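Local coordinates for enoyl-CoA hydratase/isomerase family protein (Pseudomonas syringae pv. tomato, PDB 3OT6) that probably acts on acyl-CoA thioesters as a crotonase-type hydratase or isomerase, its exact substrate and reaction not being established, at residues S9-L12 against A17-T20; K67-T70 against A75-N78; S115-I120 against K207-V212; F156-S159 against A163-F166. One frame throughout, in Å; residues are numbered along the deposited sequence.

From the N terminus, contact 1 closes first, pairing 9-12 with 17-20 across a tight hairpin at one edge of the six-stranded sheet. Contact 2 follows in series, where the short helix 66-71 turns back on the start of helix 73-91. Contact 3 is the long-range tie: 86 residues separate 115-120, which leads into strand 118-122 of the sheet of contact 1, from 207-212 on the C-terminal helix 202-230. Within that span contact 4 closes its own short loop, joining helix 153-160 to the edge strand of the smaller sheet. No pair of contacts crosses along the chain, and none touches another; contacts 1 and 4 lie on opposite sides of the chain's centre, about 31 Å apart between centres.

Contact 1: residues S9-L12 against A17-T20; sequences SYHL and ATLT
Y10 and L19 face each other as a non-hydrogen-bonded pair of an antiparallel ladder and send their side chains to the same side of the sheet. With CG of Y10 anti to the backbone N (chi1 -177°), the ring runs from CB toward the neighbouring strand's A17. Beyond CG, CD1 of Y10 meets CD1 of L19 at 3.8 Å, the two side chains lying side by side; CE1 of Y10 comes 3.6 Å from CB of A17, with CZ close behind. At the tip, OH of Y10 passes 3.5 Å from CB of A17, but its polar partner is D47, whose OD2 it meets in a hydrogen bond. Helix 31-46 covers this face, Q43 and A44 packing on the ring and A40 and L41 on L19. The opposite face carries S9, H11, T18 and T20. There a water bonds OG of S9 and OG1 of T20, and donates to O of T18 at 2.9 Å, bridging the two hydroxyls and the T18 carbonyl. Paired backbone N-H...O hydrogen bonds at S9-T20 and H11-T18 set the register; H11 N to T18 O, 3.0 Å, is nearly straight (171°). The backbones of A17 and L19 hydrogen-bond to strand 50-54, making this the beta hairpin that edges the main sheet of a crotonase-type fold.

Contact 2: residues K67-T70 against A75-N78; sequences KVMT and AAIN
A76, M69 and V68 lose the most surface here, where helix 66-71 gives way to helix 73-91. CB of A76 lies against the carbonyl of M69, 3.3 Å from its O, while the side chain of M69, a selenomethionine, comes against the CA, O and CB of the same alanine. The M69 chain sets out away from helix 73-91 and then folds back: chi2 (-73°) and chi3 (-48°) bend it in the same sense. This brings SE of M69 to 4.0 Å from CA of A76 and, at the same distance, from A76 O, and sets the terminal CE of M69 3.9 Å from CB of A76. A76 is thus touched by backbone oxygen, selenium and methyl of one residue. V68, one position earlier, meets A75. Its CG1, the branch anti to the backbone N (chi1 175°), approaches CB of A75 at 4.1 Å, and the same methyl of A75 rests 3.6 Å from O of V68, a carbonyl that is hydrogen-bonded to OG of S71. Further along helix 73-91, L79 takes both V68 and M69, and V80 adds to the wall round M69; Y64 also touches M69. A diol, probably from the crystallisation liquor, sits about 4 Å from the side chain of M69. The two segments share no hydrogen bond, and the contact between them is van der Waals in character: methyl groups, a selenoether and two carbonyl oxygens against alanines small enough to let CA of M69 and CA of A76 approach to 4.4 Å.

Contact 3: residues S115-I120 against K207-V212; sequences SADYRI and KTKLKV
D117 and K209 stand 9.3 Å apart at their CA atoms, one in the loop just before strand 118-122 and the other on the C-terminal helix 202-230. The contact therefore fastens that helix to the central sheet of the crotonase-type fold. Their side chains come from opposite directions and meet in a salt bridge. K209 starts straight, with CG anti to the backbone N (chi1 176°), and bends only at chi3 (-51°), which turns its ammonium toward the aspartate. D117 is held from several sides: OD1 forms a salt bridge with R213, on the same helix, and OD2 accepts a hydrogen bond from I97 N in the adjacent strand 97-100. K209 in turn gives a hydrogen bond to H93 O, with weak ones to H205 NE2 and F95 O, so its ammonium is well supplied with partners. Two cationic side chains and an amide around one carboxylate would be expected to stabilise its charged form. Of the two carboxylate oxygens, K209 bonds only OD2: NZ of K209 lies 2.9 Å from OD2 of D117, 36° out of the carboxylate plane, and 3.6 Å from OD1 of D117.

Contact 4: residues F156-S159 against A163-F166; sequences FNRS and AEMF
R158 bends at chi3 (45°) while E164 stays extended with CG anti to its backbone N (chi1 178°), and the two chains run side by side until guanidinium and carboxylate meet. The grip is side-on and two-pronged: NE of R158 bonds OE1 of E164 at 2.9 Å, and NH2 of R158 bonds OE2 of E164 at 3.1 Å. Both oxygens lie close to the guanidinium plane, yet both nitrogens reach the carboxylate from above its plane, because the two groups are turned 52° apart. The backbones are joined as well, E164 N donating to R158 O at 2.8 Å across the turn where A163, with positive phi, leaves the helix. F166 lies alongside, its ring edge touched by NH2 of R158 at CE1 (3.7 Å) and by CB of S159 at CE2 (3.9 Å), while CG of E164 sits over one of its faces. The ring also packs on A171 and A174 of helix 168-174. A water bonds OG of S159 at 2.7 Å and lies near the carbonyl oxygens of S159 and E164. Helix 153-160 is thereby joined to the short, weakly bonded strand 165-166, whose F166 hydrogen-bonds through its backbone to I128. Together with the E164 N to R158 O bond, the arginine-glutamate pair links the two sides of the turn, and its two-point pairing of opposite charges would be expected to favour the ionised forms of both groups.

Contact 1: residues S9-L12 against A17-T20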
ATOM      1  N   SER A   9       2.748  13.372  -6.066  1.00 28.41           N
ATOM      2  CA  SER A   9       3.937  14.136  -6.496  1.00 29.19           C
ATOM      3  C   SER A   9       5.191  13.225  -6.558  1.00 30.19           C
ATOM      4  O   SER A   9       5.330  12.272  -5.762  1.00 31.66           O
ATOM      5  CB  SER A   9       4.195  15.305  -5.576  1.00 28.06           C
ATOM      6  OG  SER A   9       4.565  14.774  -4.313  1.00 30.16           O
ATOM      7  N   TYR A  10       6.095  13.482  -7.498  1.00 30.22           N
ATOM      8  CA  TYR A  10       7.315  12.693  -7.569  1.00 30.52           C
ATOM      9  C   TYR A  10       8.536  13.546  -7.272  1.00 31.00           C
ATOM     10  O   TYR A  10       8.851  14.466  -7.978  1.00 29.76           O
ATOM     11  CB  TYR A  10       7.422  12.085  -8.956  1.00 30.77           C
ATOM     12  CG  TYR A  10       8.608  11.180  -9.186  1.00 32.13           C
ATOM     13  CD1 TYR A  10       8.496   9.796  -9.023  1.00 33.55           C
ATOM     14  CD2 TYR A  10       9.836  11.696  -9.622  1.00 34.56           C
ATOM     15  CE1 TYR A  10       9.583   8.955  -9.240  1.00 36.52           C
ATOM     16  CE2 TYR A  10      10.925  10.855  -9.843  1.00 36.36           C
ATOM     17  CZ  TYR A  10      10.789   9.496  -9.641  1.00 37.28           C
ATOM     18  OH  TYR A  10      11.840   8.665  -9.864  1.00 40.15           O
ATOM     19  N   HIS A  11       9.289  13.223  -6.261  1.00 32.92           N
ATOM     20  CA  HIS A  11      10.548  13.931  -6.152  1.00 35.36           C
ATOM     21  C   HIS A  11      11.726  12.969  -5.972  1.00 33.65           C
ATOM     22  O   HIS A  11      11.699  12.157  -5.099  1.00 33.34           O
ATOM     23  CB  HIS A  11      10.458  15.047  -5.082  1.00 36.87           C
ATOM     24  CG  HIS A  11      11.665  15.131  -4.187  1.00 46.88           C
ATOM     25  ND1 HIS A  11      12.692  16.040  -4.394  1.00 52.96           N
ATOM     26  CD2 HIS A  11      12.016  14.406  -3.080  1.00 53.93           C
ATOM     27  CE1 HIS A  11      13.619  15.865  -3.455  1.00 58.77           C
ATOM     28  NE2 HIS A  11      13.232  14.883  -2.646  1.00 56.90           N
ATOM     29  N   LEU A  12      12.767  13.089  -6.799  1.00 33.50           N
ATOM     30  CA  LEU A  12      13.999  12.255  -6.677  1.00 32.19           C
ATOM     31  C   LEU A  12      15.175  13.002  -5.976  1.00 33.07           C
ATOM     32  O   LEU A  12      15.534  14.120  -6.325  1.00 34.06           O
ATOM     33  CB  LEU A  12      14.380  11.724  -8.054  1.00 30.17           C
ATOM     34  CG  LEU A  12      15.728  11.024  -8.254  1.00 28.54           C
ATOM     35  CD1 LEU A  12      15.747   9.695  -7.569  1.00 22.09           C
ATOM     36  CD2 LEU A  12      16.086  10.917  -9.776  1.00 21.82           C
ATOM     37  N   ALA A  17      13.214   8.019  -4.468  1.00 28.29           N
ATOM     38  CA  ALA A  17      12.063   8.714  -5.072  1.00 27.51           C
ATOM     39  C   ALA A  17      10.900   8.705  -4.071  1.00 28.59           C
ATOM     40  O   ALA A  17      10.365   7.627  -3.736  1.00 30.24           O
ATOM     41  CB  ALA A  17      11.646   8.059  -6.394  1.00 26.04           C
ATOM     42  N   THR A  18      10.538   9.883  -3.554  1.00 28.58           N
ATOM     43  CA  THR A  18       9.413  10.039  -2.660  1.00 28.03           C
ATOM     44  C   THR A  18       8.186  10.254  -3.517  1.00 27.95           C
ATOM     45  O   THR A  18       8.167  11.189  -4.338  1.00 27.63           O
ATOM     46  CB  THR A  18       9.586  11.203  -1.708  1.00 27.92           C
ATOM     47  OG1 THR A  18      10.766  11.017  -0.923  1.00 29.11           O
ATOM     48  CG2 THR A  18       8.422  11.260  -0.748  1.00 29.00           C
ATOM     49  N   LEU A  19       7.191   9.354  -3.354  1.00 27.51           N
ATOM     50  CA  LEU A  19       5.838   9.450  -3.971  1.00 26.29           C
ATOM     51  C   LEU A  19       4.872   9.903  -2.903  1.00 26.76           C
ATOM     52  O   LEU A  19       4.639   9.197  -1.897  1.00 26.79           O
ATOM     53  CB  LEU A  19       5.433   8.123  -4.588  1.00 25.90           C
ATOM     54  CG  LEU A  19       6.099   7.782  -5.963  1.00 26.32           C
ATOM     55  CD1 LEU A  19       7.635   7.811  -5.956  1.00 27.19           C
ATOM     56  CD2 LEU A  19       5.641   6.489  -6.528  1.00 21.22           C
ATOM     57  N   THR A  20       4.383  11.135  -3.043  1.00 26.92           N
ATOM     58  CA  THR A  20       3.549  11.712  -1.989  1.00 27.24           C
ATOM     59  C   THR A  20       2.126  11.716  -2.484  1.00 28.41           C
ATOM     60  O   THR A  20       1.845  12.340  -3.516  1.00 30.05           O
ATOM     61  CB  THR A  20       3.948  13.114  -1.619  1.00 26.95           C
ATOM     62  OG1 THR A  20       5.321  13.112  -1.195  1.00 27.84           O
ATOM     63  CG2 THR A  20       3.092  13.592  -0.464  1.00 25.35           C
TER
HETATM   64  O   HOH W   1       6.949  13.637  -3.420  1.00 23.01           O

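Contact 2: residues K67-T70 against A75-N78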
ATOM      1  N   LYS A  67     -17.271   7.425  -3.334  1.00 36.60           N
ATOM      2  CA  LYS A  67     -18.036   8.037  -4.381  1.00 37.61           C
ATOM      3  C   LYS A  67     -17.931   7.225  -5.686  1.00 35.77           C
ATOM      4  O   LYS A  67     -18.943   6.797  -6.205  1.00 36.38           O
ATOM      5  CB  LYS A  67     -17.599   9.503  -4.509  1.00 39.44           C
ATOM      6  CG  LYS A  67     -18.519  10.390  -5.345  1.00 46.23           C
ATOM      7  CD  LYS A  67     -18.092  10.402  -6.847  1.00 56.32           C
ATOM      8  CE  LYS A  67     -19.021  11.322  -7.703  1.00 60.84           C
ATOM      9  NZ  LYS A  67     -19.442  12.559  -6.926  1.00 58.89           N
ATOM     10  N   VAL A  68     -16.719   6.939  -6.178  1.00 34.31           N
ATOM     11  CA  VAL A  68     -16.551   6.048  -7.334  1.00 32.12           C
ATOM     12  C   VAL A  68     -17.116   4.658  -7.119  1.00 33.39           C
ATOM     13  O   VAL A  68     -17.770   4.116  -8.026  1.00 33.56           O
ATOM     14  CB  VAL A  68     -15.080   5.932  -7.833  1.00 31.57           C
ATOM     15  CG1 VAL A  68     -14.933   4.881  -8.972  1.00 28.92           C
ATOM     16  CG2 VAL A  68     -14.599   7.244  -8.291  1.00 27.68           C
HETATM   17  N   MSE A  69     -16.878   4.094  -5.932  1.00 33.86           N
HETATM   18  CA  MSE A  69     -17.302   2.716  -5.595  1.00 35.04           C
HETATM   19  C   MSE A  69     -18.798   2.491  -5.688  1.00 34.71           C
HETATM   20  O   MSE A  69     -19.270   1.436  -6.131  1.00 34.06           O
HETATM   21  CB  MSE A  69     -16.805   2.325  -4.190  1.00 35.03           C
HETATM   22  CG  MSE A  69     -15.267   2.004  -4.155  1.00 39.93           C
HETATM   23 SE   MSE A  69     -14.802   0.296  -4.987  1.00 45.71          SE
HETATM   24  CE  MSE A  69     -16.147  -0.785  -4.124  1.00 42.49           C
ATOM     25  N   THR A  70     -19.530   3.506  -5.246  1.00 35.11           N
ATOM     26  CA  THR A  70     -20.976   3.434  -5.175  1.00 35.53           C
ATOM     27  C   THR A  70     -21.638   4.000  -6.425  1.00 35.61           C
ATOM     28  O   THR A  70     -22.843   3.987  -6.527  1.00 37.34           O
ATOM     29  CB  THR A  70     -21.528   4.104  -3.874  1.00 35.35           C
ATOM     30  OG1 THR A  70     -21.070   5.472  -3.766  1.00 34.33           O
ATOM     31  CG2 THR A  70     -21.113   3.282  -2.636  1.00 34.50           C
ATOM     32  N   ALA A  75     -17.867   0.614 -12.281  1.00 30.63           N
ATOM     33  CA  ALA A  75     -16.881   1.534 -11.794  1.00 29.64           C
ATOM     34  C   ALA A  75     -16.236   0.903 -10.584  1.00 30.21           C
ATOM     35  O   ALA A  75     -15.061   0.994 -10.431  1.00 31.56           O
ATOM     36  CB  ALA A  75     -17.531   2.812 -11.423  1.00 28.78           C
ATOM     37  N   ALA A  76     -17.007   0.243  -9.716  1.00 30.48           N
ATOM     38  CA  ALA A  76     -16.460  -0.425  -8.549  1.00 29.06           C
ATOM     39  C   ALA A  76     -15.546  -1.546  -9.004  1.00 29.19           C
ATOM     40  O   ALA A  76     -14.458  -1.713  -8.476  1.00 30.39           O
ATOM     41  CB  ALA A  76     -17.565  -0.962  -7.702  1.00 28.49           C
ATOM     42  N   ILE A  77     -15.972  -2.299 -10.003  1.00 28.89           N
ATOM     43  CA  ILE A  77     -15.224  -3.444 -10.454  1.00 28.59           C
ATOM     44  C   ILE A  77     -13.887  -3.017 -11.088  1.00 29.71           C
ATOM     45  O   ILE A  77     -12.850  -3.687 -10.860  1.00 30.32           O
ATOM     46  CB  ILE A  77     -16.037  -4.274 -11.420  1.00 28.23           C
ATOM     47  CG1 ILE A  77     -17.094  -5.079 -10.651  1.00 29.04           C
ATOM     48  CG2 ILE A  77     -15.132  -5.204 -12.286  1.00 26.19           C
ATOM     49  CD1 ILE A  77     -18.100  -5.827 -11.580  1.00 33.00           C
ATOM     50  N   ASN A  78     -13.901  -1.899 -11.813  1.00 28.34           N
ATOM     51  CA  ASN A  78     -12.753  -1.486 -12.540  1.00 29.06           C
ATOM     52  C   ASN A  78     -11.806  -0.804 -11.555  1.00 28.65           C
ATOM     53  O   ASN A  78     -10.568  -0.948 -11.651  1.00 28.67           O
ATOM     54  CB  ASN A  78     -13.111  -0.562 -13.728  1.00 29.78           C
ATOM     55  CG  ASN A  78     -11.892   0.253 -14.197  1.00 37.03           C
ATOM     56  OD1 ASN A  78     -11.694   1.451 -13.786  1.00 41.66           O
ATOM     57  ND2 ASN A  78     -10.998  -0.415 -14.993  1.00 38.86           N
TER

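Contact 3: residues S115-I120 against K207-V212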
ATOM      1  N   SER A 115       1.830  -4.156   0.492  1.00 19.68           N
ATOM      2  CA  SER A 115       2.255  -4.301  -0.884  1.00 20.31           C
ATOM      3  C   SER A 115       3.722  -3.857  -1.064  1.00 20.32           C
ATOM      4  O   SER A 115       4.156  -3.647  -2.166  1.00 21.83           O
ATOM      5  CB  SER A 115       1.386  -3.400  -1.754  1.00 20.60           C
ATOM      6  OG  SER A 115       0.045  -3.818  -1.686  1.00 25.41           O
ATOM      7  N   ALA A 116       4.473  -3.689   0.005  1.00 18.99           N
ATOM      8  CA  ALA A 116       5.719  -2.956  -0.049  1.00 18.40           C
ATOM      9  C   ALA A 116       6.817  -3.842   0.565  1.00 18.89           C
ATOM     10  O   ALA A 116       6.544  -4.929   1.139  1.00 18.51           O
ATOM     11  CB  ALA A 116       5.574  -1.653   0.792  1.00 15.74           C
ATOM     12  N   ASP A 117       8.037  -3.318   0.547  1.00 19.05           N
ATOM     13  CA  ASP A 117       9.199  -4.062   1.024  1.00 19.79           C
ATOM     14  C   ASP A 117       9.565  -3.785   2.469  1.00 19.56           C
ATOM     15  O   ASP A 117      10.139  -4.648   3.115  1.00 19.50           O
ATOM     16  CB  ASP A 117      10.341  -3.841   0.080  1.00 19.61           C
ATOM     17  CG  ASP A 117      10.020  -4.426  -1.274  1.00 24.62           C
ATOM     18  OD1 ASP A 117       9.848  -5.697  -1.304  1.00 25.54           O
ATOM     19  OD2 ASP A 117       9.861  -3.629  -2.254  1.00 21.05           O
ATOM     20  N   TYR A 118       9.202  -2.593   2.948  1.00 18.99           N
ATOM     21  CA  TYR A 118       9.502  -2.132   4.276  1.00 18.58           C
ATOM     22  C   TYR A 118       8.393  -1.100   4.616  1.00 20.14           C
ATOM     23  O   TYR A 118       8.017  -0.254   3.744  1.00 20.91           O
ATOM     24  CB  TYR A 118      10.925  -1.445   4.352  1.00 18.47           C
ATOM     25  CG  TYR A 118      11.374  -1.365   5.799  1.00 13.69           C
ATOM     26  CD1 TYR A 118      12.130  -2.394   6.355  1.00 13.14           C
ATOM     27  CD2 TYR A 118      10.932  -0.349   6.634  1.00 14.45           C
ATOM     28  CE1 TYR A 118      12.488  -2.399   7.706  1.00 17.85           C
ATOM     29  CE2 TYR A 118      11.287  -0.325   8.036  1.00 14.35           C
ATOM     30  CZ  TYR A 118      12.052  -1.366   8.548  1.00 18.48           C
ATOM     31  OH  TYR A 118      12.406  -1.443   9.874  1.00 17.88           O
ATOM     32  N   ARG A 119       7.897  -1.106   5.856  1.00 19.09           N
ATOM     33  CA  ARG A 119       6.780  -0.204   6.211  1.00 18.05           C
ATOM     34  C   ARG A 119       7.067   0.493   7.489  1.00 18.28           C
ATOM     35  O   ARG A 119       7.397  -0.143   8.460  1.00 19.38           O
ATOM     36  CB  ARG A 119       5.460  -0.978   6.361  1.00 15.65           C
ATOM     37  CG  ARG A 119       4.882  -1.535   5.050  1.00 14.20           C
ATOM     38  CD  ARG A 119       5.427  -2.908   4.659  1.00 16.76           C
ATOM     39  NE  ARG A 119       5.717  -3.724   5.846  1.00 13.50           N
ATOM     40  CZ  ARG A 119       4.832  -4.537   6.445  1.00 15.68           C
ATOM     41  NH1 ARG A 119       3.604  -4.720   5.925  1.00 13.40           N
ATOM     42  NH2 ARG A 119       5.188  -5.186   7.567  1.00  8.62           N
ATOM     43  N   ILE A 120       6.892   1.798   7.531  1.00 20.20           N
ATOM     44  CA  ILE A 120       7.143   2.577   8.768  1.00 21.11           C
ATOM     45  C   ILE A 120       5.949   3.410   9.091  1.00 20.94           C
ATOM     46  O   ILE A 120       5.399   4.106   8.205  1.00 21.52           O
ATOM     47  CB  ILE A 120       8.346   3.556   8.619  1.00 21.86           C
ATOM     48  CG1 ILE A 120       9.567   2.790   8.111  1.00 23.88           C
ATOM     49  CG2 ILE A 120       8.654   4.244   9.978  1.00 19.62           C
ATOM     50  CD1 ILE A 120      10.843   3.692   7.905  1.00 29.94           C
ATOM     51  N   LYS A 207      15.406 -10.250  -8.786  1.00 22.41           N
ATOM     52  CA  LYS A 207      15.219 -11.648  -9.083  1.00 23.66           C
ATOM     53  C   LYS A 207      14.688 -12.379  -7.839  1.00 24.12           C
ATOM     54  O   LYS A 207      13.744 -13.174  -7.971  1.00 24.36           O
ATOM     55  CB  LYS A 207      16.549 -12.310  -9.509  1.00 25.10           C
ATOM     56  CG  LYS A 207      17.313 -11.766 -10.767  1.00 29.64           C
ATOM     57  CD  LYS A 207      16.436 -11.740 -12.011  1.00 41.43           C
ATOM     58  CE  LYS A 207      17.036 -10.824 -13.131  1.00 46.41           C
ATOM     59  NZ  LYS A 207      16.107 -10.710 -14.339  1.00 47.98           N
ATOM     60  N   THR A 208      15.275 -12.137  -6.644  1.00 23.26           N
ATOM     61  CA  THR A 208      14.808 -12.806  -5.426  1.00 22.95           C
ATOM     62  C   THR A 208      13.322 -12.421  -5.112  1.00 23.90           C
ATOM     63  O   THR A 208      12.505 -13.277  -4.761  1.00 23.90           O
ATOM     64  CB  THR A 208      15.737 -12.528  -4.232  1.00 23.11           C
ATOM     65  OG1 THR A 208      17.058 -12.979  -4.559  1.00 22.76           O
ATOM     66  CG2 THR A 208      15.284 -13.239  -2.880  1.00 18.45           C
ATOM     67  N   LYS A 209      12.970 -11.158  -5.294  1.00 22.89           N
ATOM     68  CA  LYS A 209      11.607 -10.717  -5.080  1.00 22.80           C
ATOM     69  C   LYS A 209      10.612 -11.454  -5.992  1.00 23.37           C
ATOM     70  O   LYS A 209       9.584 -12.021  -5.518  1.00 22.99           O
ATOM     71  CB  LYS A 209      11.545  -9.210  -5.287  1.00 22.76           C
ATOM     72  CG  LYS A 209      10.202  -8.613  -5.196  1.00 22.36           C
ATOM     73  CD  LYS A 209      10.167  -7.087  -5.474  1.00 21.31           C
ATOM     74  CE  LYS A 209      11.183  -6.322  -4.650  1.00 21.96           C
ATOM     75  NZ  LYS A 209      10.803  -4.930  -4.638  1.00 22.65           N
ATOM     76  N   LEU A 210      10.873 -11.468  -7.302  1.00 22.73           N
ATOM     77  CA  LEU A 210       9.998 -12.267  -8.166  1.00 22.70           C
ATOM     78  C   LEU A 210       9.990 -13.792  -7.824  1.00 22.27           C
ATOM     79  O   LEU A 210       8.977 -14.461  -8.033  1.00 22.02           O
ATOM     80  CB  LEU A 210      10.274 -12.028  -9.661  1.00 22.11           C
ATOM     81  CG  LEU A 210      10.123 -10.542 -10.035  1.00 25.95           C
ATOM     82  CD1 LEU A 210      10.380 -10.353 -11.546  1.00 25.17           C
ATOM     83  CD2 LEU A 210       8.750  -9.979  -9.639  1.00 19.76           C
ATOM     84  N   LYS A 211      11.106 -14.334  -7.357  1.00 21.49           N
ATOM     85  CA  LYS A 211      11.187 -15.776  -7.101  1.00 22.75           C
ATOM     86  C   LYS A 211      10.418 -16.059  -5.805  1.00 23.46           C
ATOM     87  O   LYS A 211       9.567 -16.940  -5.742  1.00 24.15           O
ATOM     88  CB  LYS A 211      12.659 -16.241  -6.968  1.00 22.20           C
ATOM     89  CG  LYS A 211      13.016 -17.660  -7.260  1.00 19.77           C
ATOM     90  CD  LYS A 211      14.590 -17.790  -7.279  1.00 23.07           C
ATOM     91  CE  LYS A 211      15.105 -19.261  -7.338  1.00 22.37           C
ATOM     92  NZ  LYS A 211      16.665 -19.468  -7.253  1.00 20.00           N
ATOM     93  N   VAL A 212      10.694 -15.284  -4.770  1.00 23.22           N
ATOM     94  CA  VAL A 212      10.036 -15.517  -3.503  1.00 22.27           C
ATOM     95  C   VAL A 212       8.537 -15.354  -3.689  1.00 23.10           C
ATOM     96  O   VAL A 212       7.765 -16.169  -3.158  1.00 25.31           O
ATOM     97  CB  VAL A 212      10.566 -14.563  -2.440  1.00 21.99           C
ATOM     98  CG1 VAL A 212       9.591 -14.391  -1.282  1.00 18.85           C
ATOM     99  CG2 VAL A 212      11.962 -15.027  -1.996  1.00 20.79           C
TER

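Contact 4: residues F156-S159 against A163-F166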
ATOM      1  N   PHE A 156      -4.405 -11.923  11.502  1.00 19.68           N
ATOM      2  CA  PHE A 156      -5.072 -11.976  10.182  1.00 18.72           C
ATOM      3  C   PHE A 156      -6.620 -12.175  10.190  1.00 19.40           C
ATOM      4  O   PHE A 156      -7.311 -11.414   9.533  1.00 20.20           O
ATOM      5  CB  PHE A 156      -4.411 -13.052   9.335  1.00 18.53           C
ATOM      6  CG  PHE A 156      -5.159 -13.421   8.091  1.00 14.03           C
ATOM      7  CD1 PHE A 156      -5.133 -12.585   6.965  1.00  9.20           C
ATOM      8  CD2 PHE A 156      -5.820 -14.643   8.013  1.00 14.30           C
ATOM      9  CE1 PHE A 156      -5.824 -12.918   5.773  1.00  7.11           C
ATOM     10  CE2 PHE A 156      -6.522 -15.030   6.823  1.00 13.45           C
ATOM     11  CZ  PHE A 156      -6.503 -14.151   5.681  1.00 13.34           C
ATOM     12  N   ASN A 157      -7.162 -13.189  10.879  1.00 19.51           N
ATOM     13  CA  ASN A 157      -8.609 -13.328  11.006  1.00 20.44           C
ATOM     14  C   ASN A 157      -9.172 -12.070  11.778  1.00 21.57           C
ATOM     15  O   ASN A 157     -10.277 -11.600  11.516  1.00 22.00           O
ATOM     16  CB  ASN A 157      -8.952 -14.616  11.719  1.00 20.71           C
ATOM     17  CG  ASN A 157      -8.598 -14.559  13.212  1.00 23.91           C
ATOM     18  OD1 ASN A 157      -9.481 -14.379  14.062  1.00 25.24           O
ATOM     19  ND2 ASN A 157      -7.314 -14.572  13.517  1.00 22.51           N
ATOM     20  N   ARG A 158      -8.413 -11.482  12.692  1.00 22.23           N
ATOM     21  CA  ARG A 158      -8.997 -10.386  13.450  1.00 22.51           C
ATOM     22  C   ARG A 158      -9.068  -9.173  12.557  1.00 23.67           C
ATOM     23  O   ARG A 158     -10.042  -8.407  12.555  1.00 25.52           O
ATOM     24  CB  ARG A 158      -8.227 -10.125  14.724  1.00 20.68           C
ATOM     25  CG  ARG A 158      -8.580 -11.134  15.831  1.00 22.42           C
ATOM     26  CD  ARG A 158      -7.450 -11.287  16.887  1.00 22.77           C
ATOM     27  NE  ARG A 158      -6.995  -9.964  17.212  1.00 23.58           N
ATOM     28  CZ  ARG A 158      -5.730  -9.621  17.394  1.00 24.97           C
ATOM     29  NH1 ARG A 158      -4.758 -10.514  17.338  1.00 20.98           N
ATOM     30  NH2 ARG A 158      -5.458  -8.359  17.650  1.00 24.77           N
ATOM     31  N   SER A 159      -8.057  -8.996  11.741  1.00 23.68           N
ATOM     32  CA  SER A 159      -8.066  -7.823  10.881  1.00 23.86           C
ATOM     33  C   SER A 159      -9.145  -7.912   9.769  1.00 23.46           C
ATOM     34  O   SER A 159      -9.890  -6.986   9.536  1.00 23.78           O
ATOM     35  CB  SER A 159      -6.675  -7.631  10.273  1.00 23.80           C
ATOM     36  OG  SER A 159      -6.699  -6.569   9.321  1.00 26.04           O
ATOM     37  N   ALA A 163     -12.699  -7.088  11.219  1.00 23.76           N
ATOM     38  CA  ALA A 163     -12.420  -5.648  11.050  1.00 23.43           C
ATOM     39  C   ALA A 163     -11.720  -5.011  12.286  1.00 23.01           C
ATOM     40  O   ALA A 163     -12.007  -3.907  12.687  1.00 23.94           O
ATOM     41  CB  ALA A 163     -13.755  -4.890  10.733  1.00 23.29           C
ATOM     42  N   GLU A 164     -10.806  -5.689  12.920  1.00 23.27           N
ATOM     43  CA  GLU A 164     -10.189  -5.045  14.043  1.00 23.48           C
ATOM     44  C   GLU A 164      -9.320  -3.897  13.590  1.00 23.27           C
ATOM     45  O   GLU A 164      -8.526  -4.070  12.676  1.00 21.51           O
ATOM     46  CB  GLU A 164      -9.336  -6.028  14.839  1.00 23.94           C
ATOM     47  CG  GLU A 164      -8.623  -5.351  16.001  1.00 23.50           C
ATOM     48  CD  GLU A 164      -8.138  -6.331  17.054  1.00 28.41           C
ATOM     49  OE1 GLU A 164      -8.622  -7.527  16.998  1.00 25.98           O
ATOM     50  OE2 GLU A 164      -7.285  -5.885  17.918  1.00 21.48           O
HETATM   51  N   MSE A 165      -9.449  -2.755  14.278  1.00 23.35           N
HETATM   52  CA  MSE A 165      -8.588  -1.618  14.048  1.00 23.85           C
HETATM   53  C   MSE A 165      -7.409  -1.570  14.998  1.00 24.59           C
HETATM   54  O   MSE A 165      -7.544  -1.843  16.179  1.00 24.45           O
HETATM   55  CB  MSE A 165      -9.381  -0.297  14.078  1.00 24.54           C
HETATM   56  CG  MSE A 165     -10.516  -0.245  13.049  1.00 24.67           C
HETATM   57 SE   MSE A 165      -9.991  -0.668  11.186  1.00 34.08          SE
HETATM   58  CE  MSE A 165      -8.979   0.915  10.997  1.00 25.67           C
ATOM     59  N   PHE A 166      -6.237  -1.200  14.474  1.00 25.55           N
ATOM     60  CA  PHE A 166      -4.977  -1.213  15.264  1.00 25.80           C
ATOM     61  C   PHE A 166      -4.452   0.186  15.498  1.00 27.57           C
ATOM     62  O   PHE A 166      -4.601   1.119  14.673  1.00 28.25           O
ATOM     63  CB  PHE A 166      -3.909  -2.073  14.567  1.00 24.44           C
ATOM     64  CG  PHE A 166      -4.359  -3.493  14.346  1.00 23.67           C
ATOM     65  CD1 PHE A 166      -4.097  -4.479  15.303  1.00 22.32           C
ATOM     66  CD2 PHE A 166      -5.094  -3.835  13.224  1.00 19.67           C
ATOM     67  CE1 PHE A 166      -4.543  -5.772  15.138  1.00 22.90           C
ATOM     68  CE2 PHE A 166      -5.570  -5.132  13.055  1.00 22.08           C
ATOM     69  CZ  PHE A 166      -5.295  -6.108  14.023  1.00 22.80           C
TER
HETATM   70  O   HOH W   2      -8.557  -4.720  10.095  1.00 14.95           O